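PDB 2J3X: C2 toxin component I, which is the ADP-ribosyltransferase component of the binary C2 toxin and, as in related toxins, probably modifies actin in the target cell. Local coordinates for residues E6-I11 against L94-I99; W21-E26 against V176-E181. The protein carries 2 engineered substitutions. All blocks are in the same frame, centred on the assembly; numbering follows the deposited sequence.

Interaction 1: E6-I11 against L94-I99; sequences EPIDFI and LDRDAI. With SO4 (sulfate ion), chain T.
Ile-8 and Ala-98 form a single beta bridge, with the two chains running parallel. Ile-8 N donates to Asp-97 O at 2.8 Å. Ile-8 O accepts from Ile-99 N at 2.9 Å. A water continues the pairing from Ile-99 O to Phe-10 N. The tight part of the contact lies around the buried Ile-8 side chain. Its CD1 reaches Leu-94 CD2 at 3.8 Å, and its CB rests against the methyl of Ala-98. Ile-8 CG1 is anti to the carbonyl carbon (chi1 -64°) and lies over one face of the Arg-96 guanidinium, 3.7 Å above the plane and off its centre. Trp-21 of helix 15-30 also touches Ile-8. The solvent side is more exposed, and the Glu-6 side chain starts away from 94-99. Here Pro-7 CG and Ile-99 CD1 lie side by side, 3.8 Å apart. Asp-9 OD2 approaches the same methyl, while Asp-9 OD1 takes the N-H of Ile-11 in an Asx turn. Asp-97 turns to a salt bridge with Arg-167 of strand 162-168, the sheet neighbour of strand 98-102. Arg-96 grips Glu-6 O side-on, with NE at 2.8 Å and NH2 at 3.0 Å, and both bonds lie near the guanidinium plane. Its NH1 donates to sulfate O3 at 3.0 Å. The arginine thus ties the N-terminal segment by its backbone, and its remaining positive edge can hold an anion, here a sulfate probably taken from the crystallisation liquor.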
loop_
_atom_site.group_PDB
_atom_site.type_symbol
_atom_site.label_atom_id
_atom_site.label_comp_id
_atom_site.label_asym_id
_atom_site.label_seq_id
_atom_site.Cartn_x
_atom_site.Cartn_y
_atom_site.Cartn_z
ATOM N N GLU A 6 -16.479 -18.118 -21.960
ATOM C CA GLU A 6 -17.049 -17.367 -20.863
ATOM C C GLU A 6 -16.010 -17.294 -19.729
ATOM O O GLU A 6 -15.107 -18.094 -19.662
ATOM C CB GLU A 6 -18.400 -17.944 -20.414
ATOM C CG GLU A 6 -19.513 -17.904 -21.486
ATOM C CD GLU A 6 -20.389 -16.668 -21.405
ATOM O OE1 GLU A 6 -21.085 -16.337 -22.405
ATOM O OE2 GLU A 6 -20.403 -16.038 -20.339
ATOM N N PRO A 7 -16.149 -16.314 -18.862
ATOM C CA PRO A 7 -15.217 -16.200 -17.715
ATOM C C PRO A 7 -15.400 -17.354 -16.708
ATOM O O PRO A 7 -16.477 -18.029 -16.701
ATOM C CB PRO A 7 -15.601 -14.860 -17.073
ATOM C CG PRO A 7 -17.006 -14.546 -17.559
ATOM C CD PRO A 7 -17.160 -15.237 -18.897
ATOM N N ILE A 8 -14.360 -17.616 -15.901
ATOM C CA ILE A 8 -14.484 -18.507 -14.761
ATOM C C ILE A 8 -15.484 -17.819 -13.835
ATOM O O ILE A 8 -15.286 -16.640 -13.440
ATOM C CB ILE A 8 -13.124 -18.703 -14.097
ATOM C CG1 ILE A 8 -12.167 -19.401 -15.083
ATOM C CG2 ILE A 8 -13.260 -19.449 -12.709
ATOM C CD1 ILE A 8 -10.678 -19.167 -14.764
ATOM N N ASP A 9 -16.612 -18.474 -13.544
ATOM C CA ASP A 9 -17.580 -17.810 -12.643
ATOM C C ASP A 9 -18.414 -18.903 -12.005
ATOM O O ASP A 9 -19.320 -19.448 -12.652
ATOM C CB ASP A 9 -18.443 -16.802 -13.408
ATOM C CG ASP A 9 -19.403 -16.037 -12.516
ATOM O OD1 ASP A 9 -19.604 -16.418 -11.344
ATOM O OD2 ASP A 9 -19.996 -15.037 -12.991
ATOM N N PHE A 10 -18.077 -19.223 -10.763
ATOM C CA PHE A 10 -18.771 -20.258 -9.991
ATOM C C PHE A 10 -19.822 -19.675 -9.067
ATOM O O PHE A 10 -20.416 -20.403 -8.279
ATOM C CB PHE A 10 -17.762 -21.136 -9.242
ATOM C CG PHE A 10 -17.064 -22.086 -10.143
ATOM C CD1 PHE A 10 -17.748 -23.215 -10.624
ATOM C CD2 PHE A 10 -15.739 -21.857 -10.576
ATOM C CE1 PHE A 10 -17.140 -24.102 -11.534
ATOM C CE2 PHE A 10 -15.135 -22.778 -11.505
ATOM C CZ PHE A 10 -15.842 -23.872 -11.941
ATOM N N ILE A 11 -20.121 -18.378 -9.200
ATOM C CA ILE A 11 -21.118 -17.817 -8.296
ATOM C C ILE A 11 -22.489 -18.372 -8.649
ATOM O O ILE A 11 -22.872 -18.355 -9.827
ATOM C CB ILE A 11 -21.148 -16.272 -8.332
ATOM C CG1 ILE A 11 -19.772 -15.760 -7.828
ATOM C CG2 ILE A 11 -22.333 -15.724 -7.485
ATOM C CD1 ILE A 11 -19.543 -14.238 -8.167
ATOM N N LEU A 94 -3.862 -17.096 -16.393
ATOM C CA LEU A 94 -5.274 -17.305 -16.748
ATOM C C LEU A 94 -5.491 -17.364 -18.253
ATOM O O LEU A 94 -4.943 -16.531 -18.981
ATOM C CB LEU A 94 -6.140 -16.169 -16.206
ATOM C CG LEU A 94 -6.367 -16.295 -14.679
ATOM C CD1 LEU A 94 -6.944 -14.985 -14.154
ATOM C CD2 LEU A 94 -7.284 -17.518 -14.327
ATOM N N ASP A 95 -6.307 -18.310 -18.724
ATOM C CA ASP A 95 -6.659 -18.305 -20.151
ATOM C C ASP A 95 -8.050 -17.709 -20.380
ATOM O O ASP A 95 -8.479 -17.499 -21.524
ATOM C CB ASP A 95 -6.490 -19.701 -20.779
ATOM C CG ASP A 95 -7.432 -20.744 -20.189
ATOM O OD1 ASP A 95 -8.142 -20.460 -19.200
ATOM O OD2 ASP A 95 -7.467 -21.874 -20.736
ATOM N N ARG A 96 -8.721 -17.356 -19.282
ATOM C CA ARG A 96 -10.042 -16.715 -19.305
ATOM C C ARG A 96 -10.051 -15.686 -18.155
ATOM O O ARG A 96 -9.270 -15.839 -17.210
ATOM C CB ARG A 96 -11.147 -17.746 -19.004
ATOM C CG ARG A 96 -11.185 -19.003 -19.849
ATOM C CD ARG A 96 -11.754 -20.148 -19.026
ATOM N NE ARG A 96 -13.197 -20.007 -18.835
ATOM C CZ ARG A 96 -14.003 -20.907 -18.251
ATOM N NH1 ARG A 96 -13.528 -22.064 -17.750
ATOM N NH2 ARG A 96 -15.299 -20.631 -18.155
ATOM N N ASP A 97 -10.964 -14.715 -18.206
ATOM C CA ASP A 97 -11.173 -13.808 -17.062
ATOM C C ASP A 97 -11.751 -14.629 -15.908
ATOM O O ASP A 97 -12.286 -15.717 -16.132
ATOM C CB ASP A 97 -12.180 -12.729 -17.398
ATOM C CG ASP A 97 -11.673 -11.674 -18.377
ATOM O OD1 ASP A 97 -10.502 -11.708 -18.838
ATOM O OD2 ASP A 97 -12.488 -10.760 -18.638
ATOM N N ALA A 98 -11.692 -14.111 -14.666
ATOM C CA ALA A 98 -12.242 -14.873 -13.542
ATOM C C ALA A 98 -12.997 -13.856 -12.721
ATOM O O ALA A 98 -12.489 -12.761 -12.487
ATOM C CB ALA A 98 -11.123 -15.511 -12.706
ATOM N N ILE A 99 -14.196 -14.224 -12.280
ATOM C CA ILE A 99 -15.016 -13.317 -11.474
ATOM C C ILE A 99 -15.088 -13.924 -10.061
ATOM O O ILE A 99 -15.315 -15.122 -9.902
ATOM C CB ILE A 99 -16.417 -13.231 -12.070
ATOM C CG1 ILE A 99 -16.323 -12.551 -13.467
ATOM C CG2 ILE A 99 -17.379 -12.450 -11.150
ATOM C CD1 ILE A 99 -17.554 -12.734 -14.253
HETATM S S SO4 T . -9.571 -23.064 -17.179
HETATM O O1 SO4 T . -9.102 -24.428 -17.432
HETATM O O2 SO4 T . -9.599 -22.367 -18.464
HETATM O O3 SO4 T . -10.928 -23.110 -16.611
HETATM O O4 SO4 T . -8.647 -22.353 -16.288
HETATM O O HOH W 1 -16.165 -17.631 -9.651
#

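Interaction 2: W21-E26 against V176-E181. With SO4 (sulfate ion), chain T.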
loop_
_atom_site.group_PDB
_atom_site.type_symbol
_atom_site.label_atom_id
_atom_site.label_comp_id
_atom_site.label_asym_id
_atom_site.label_seq_id
_atom_site.Cartn_x
_atom_site.Cartn_y
_atom_site.Cartn_z
ATOM N N TRP A 21 -13.315 -28.371 -10.121
ATOM C CA TRP A 21 -12.511 -27.463 -10.976
ATOM C C TRP A 21 -11.244 -27.101 -10.225
ATOM O O TRP A 21 -10.137 -27.170 -10.778
ATOM C CB TRP A 21 -13.313 -26.183 -11.263
ATOM C CG TRP A 21 -12.618 -25.198 -12.181
ATOM C CD1 TRP A 21 -12.662 -25.150 -13.548
ATOM C CD2 TRP A 21 -11.745 -24.135 -11.763
ATOM N NE1 TRP A 21 -11.879 -24.076 -14.008
ATOM C CE2 TRP A 21 -11.320 -23.456 -12.915
ATOM C CE3 TRP A 21 -11.361 -23.639 -10.509
ATOM C CZ2 TRP A 21 -10.445 -22.331 -12.853
ATOM C CZ3 TRP A 21 -10.503 -22.529 -10.445
ATOM C CH2 TRP A 21 -10.067 -21.885 -11.619
ATOM N N GLY A 22 -11.399 -26.690 -8.972
ATOM C CA GLY A 22 -10.240 -26.346 -8.101
ATOM C C GLY A 22 -9.235 -27.470 -8.027
ATOM O O GLY A 22 -8.063 -27.255 -8.198
ATOM N N LYS A 23 -9.682 -28.684 -7.760
ATOM C CA LYS A 23 -8.738 -29.811 -7.711
ATOM C C LYS A 23 -7.996 -30.023 -9.024
ATOM O O LYS A 23 -6.791 -30.305 -9.009
ATOM C CB LYS A 23 -9.472 -31.112 -7.302
ATOM C CG LYS A 23 -10.097 -31.111 -5.893
ATOM C CD LYS A 23 -9.304 -30.339 -4.761
ATOM C CE LYS A 23 -8.073 -31.136 -4.242
ATOM N NZ LYS A 23 -7.298 -30.387 -3.218
ATOM N N GLU A 24 -8.708 -29.917 -10.145
ATOM C CA GLU A 24 -8.157 -30.139 -11.505
ATOM C C GLU A 24 -7.122 -29.034 -11.771
ATOM O O GLU A 24 -6.031 -29.269 -12.289
ATOM C CB GLU A 24 -9.289 -30.065 -12.522
ATOM C CG GLU A 24 -8.923 -30.250 -13.976
ATOM C CD GLU A 24 -8.266 -31.594 -14.296
ATOM O OE1 GLU A 24 -8.388 -32.551 -13.509
ATOM O OE2 GLU A 24 -7.638 -31.683 -15.384
ATOM N N GLU A 25 -7.448 -27.823 -11.337
ATOM C CA GLU A 25 -6.565 -26.705 -11.643
ATOM C C GLU A 25 -5.327 -26.770 -10.760
ATOM O O GLU A 25 -4.234 -26.428 -11.222
ATOM C CB GLU A 25 -7.359 -25.410 -11.398
ATOM C CG GLU A 25 -8.427 -25.066 -12.506
ATOM C CD GLU A 25 -7.826 -24.863 -13.881
ATOM O OE1 GLU A 25 -6.710 -24.285 -13.948
ATOM O OE2 GLU A 25 -8.410 -25.335 -14.901
ATOM N N GLU A 26 -5.486 -27.133 -9.497
ATOM C CA GLU A 26 -4.344 -27.385 -8.597
ATOM C C GLU A 26 -3.404 -28.481 -9.146
ATOM O O GLU A 26 -2.176 -28.352 -9.119
ATOM C CB GLU A 26 -4.813 -27.800 -7.223
ATOM C CG GLU A 26 -5.565 -26.690 -6.451
ATOM C CD GLU A 26 -6.401 -27.216 -5.262
ATOM O OE1 GLU A 26 -6.382 -28.435 -5.005
ATOM O OE2 GLU A 26 -7.065 -26.397 -4.568
ATOM N N VAL A 176 -4.317 -21.797 -7.381
ATOM C CA VAL A 176 -5.624 -22.214 -6.867
ATOM C C VAL A 176 -5.459 -22.835 -5.515
ATOM O O VAL A 176 -4.576 -23.692 -5.298
ATOM C CB VAL A 176 -6.364 -23.189 -7.846
ATOM C CG1 VAL A 176 -7.697 -23.658 -7.193
ATOM C CG2 VAL A 176 -6.629 -22.452 -9.184
ATOM N N LEU A 177 -6.321 -22.402 -4.591
ATOM C CA LEU A 177 -6.329 -22.947 -3.266
ATOM C C LEU A 177 -7.714 -23.465 -2.926
ATOM O O LEU A 177 -8.698 -22.906 -3.381
ATOM C CB LEU A 177 -6.007 -21.828 -2.287
ATOM C CG LEU A 177 -4.628 -21.162 -2.361
ATOM C CD1 LEU A 177 -4.575 -20.152 -1.215
ATOM C CD2 LEU A 177 -3.460 -22.193 -2.305
ATOM N N ASN A 178 -7.829 -24.493 -2.081
ATOM C CA ASN A 178 -9.196 -24.783 -1.567
ATOM C C ASN A 178 -9.194 -25.334 -0.164
ATOM O O ASN A 178 -8.198 -25.880 0.262
ATOM C CB ASN A 178 -9.897 -25.797 -2.440
ATOM C CG ASN A 178 -9.348 -27.177 -2.217
ATOM O OD1 ASN A 178 -8.215 -27.463 -2.582
ATOM N ND2 ASN A 178 -10.123 -28.024 -1.529
ATOM N N ASP A 179 -10.301 -25.192 0.549
ATOM C CA ASP A 179 -10.484 -25.977 1.759
ATOM C C ASP A 179 -11.690 -26.888 1.568
ATOM O O ASP A 179 -12.008 -27.285 0.423
ATOM C CB ASP A 179 -10.593 -25.090 2.995
ATOM C CG ASP A 179 -11.721 -24.096 2.909
ATOM O OD1 ASP A 179 -12.635 -24.314 2.102
ATOM O OD2 ASP A 179 -11.690 -23.082 3.662
ATOM N N LYS A 180 -12.395 -27.217 2.642
ATOM C CA LYS A 180 -13.538 -28.094 2.441
ATOM C C LYS A 180 -14.626 -27.394 1.636
ATOM O O LYS A 180 -15.156 -28.000 0.720
ATOM C CB LYS A 180 -14.090 -28.725 3.746
ATOM C CG LYS A 180 -15.137 -29.863 3.497
ATOM C CD LYS A 180 -16.037 -30.196 4.737
ATOM C CE LYS A 180 -15.413 -31.293 5.628
ATOM N NZ LYS A 180 -14.115 -30.894 6.316
ATOM N N GLU A 181 -14.971 -26.149 1.966
ATOM C CA GLU A 181 -16.153 -25.562 1.332
ATOM C C GLU A 181 -15.871 -24.382 0.391
ATOM O O GLU A 181 -16.783 -23.912 -0.312
ATOM C CB GLU A 181 -17.194 -25.162 2.370
ATOM C CG GLU A 181 -17.842 -26.353 3.127
ATOM C CD GLU A 181 -18.716 -27.270 2.259
ATOM O OE1 GLU A 181 -18.705 -27.172 1.002
ATOM O OE2 GLU A 181 -19.433 -28.115 2.852
HETATM S S SO4 T . -9.571 -23.064 -17.179
HETATM O O1 SO4 T . -9.102 -24.428 -17.432
HETATM O O2 SO4 T . -9.599 -22.367 -18.464
HETATM O O3 SO4 T . -10.928 -23.110 -16.611
HETATM O O4 SO4 T . -8.647 -22.353 -16.288
HETATM O O HOH W 2 -9.018 -31.009 -1.140
#
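Trp-21 meets Val-176 obliquely, with indole CZ3 4.1 Å from Val-176 CG2. One face of the indole carries Glu-25 CG from the next helical turn, 3.3 Å above the ring centre. At the edge, NE1 donates to sulfate O3 in the ring plane at 2.9 Å, and the N-H...O angle of 161° makes the bond fairly straight. The other flat groups are the Glu-26 carboxylate and the Asn-178 amide. Their planes differ by 30°. Glu-26 OE2 and Asn-178 OD1 are 2.5 Å apart, a very short and doubtful approach. A retained proton is possible, consistent with a structure determined at pH 3.0. Helix 15-30 here packs on strand 175-178, an outermost strand of the mixed sheet in the N-terminal ADP-ribosyltransferase-like half. The segment axes approach to 7.8 Å, and their directions differ by 134°. Val-176 carries the apolar part of this packing. Its CG1 sits near Gly-22 O and Glu-26 CG, and its CG2 lies 3.8 Å from Glu-25 CB. Gly-22 has no side chain, and the strand comes close to its backbone. Beyond CG, Glu-26 is extended and reaches across to Asn-178. Lys-23 bends at chi2 and chi3 toward the same polar group. Its NZ forms a salt bridge with Glu-26 OE1 at 2.8 Å and donates to Asn-178 OD1 at 3.1 Å. A water joins NZ to Asn-178 ND2. That nitrogen also donates to Asp-179 O, which, with the water, helps set the rotation of the amide. The Glu-25 carboxylate bonds through OE1 to the hydroxyl of Tyr-174.

Interactions 1 and 2 are neighbours, with centres about 14 Å apart. They meet at Trp-21: Phe-10 CZ lies 3.5 Å from Trp-21 CB, and Ile-8 CD1 lies 3.7 Å from Trp-21 CZ2. One indole therefore packs against the segment 6-11 as well as against Val-176. The sulfate is a second joint, because O3 accepts from both Arg-96 and Trp-21. Both contacts reach the same mixed sheet, through strands 98-102 and 175-178. Their centres are about 27 and 29 Å from the chain centre, in the N-terminal half. Enzymatic activity in related binary toxins resides in the C-terminal domain, so neither contact is likely to belong to the catalytic site.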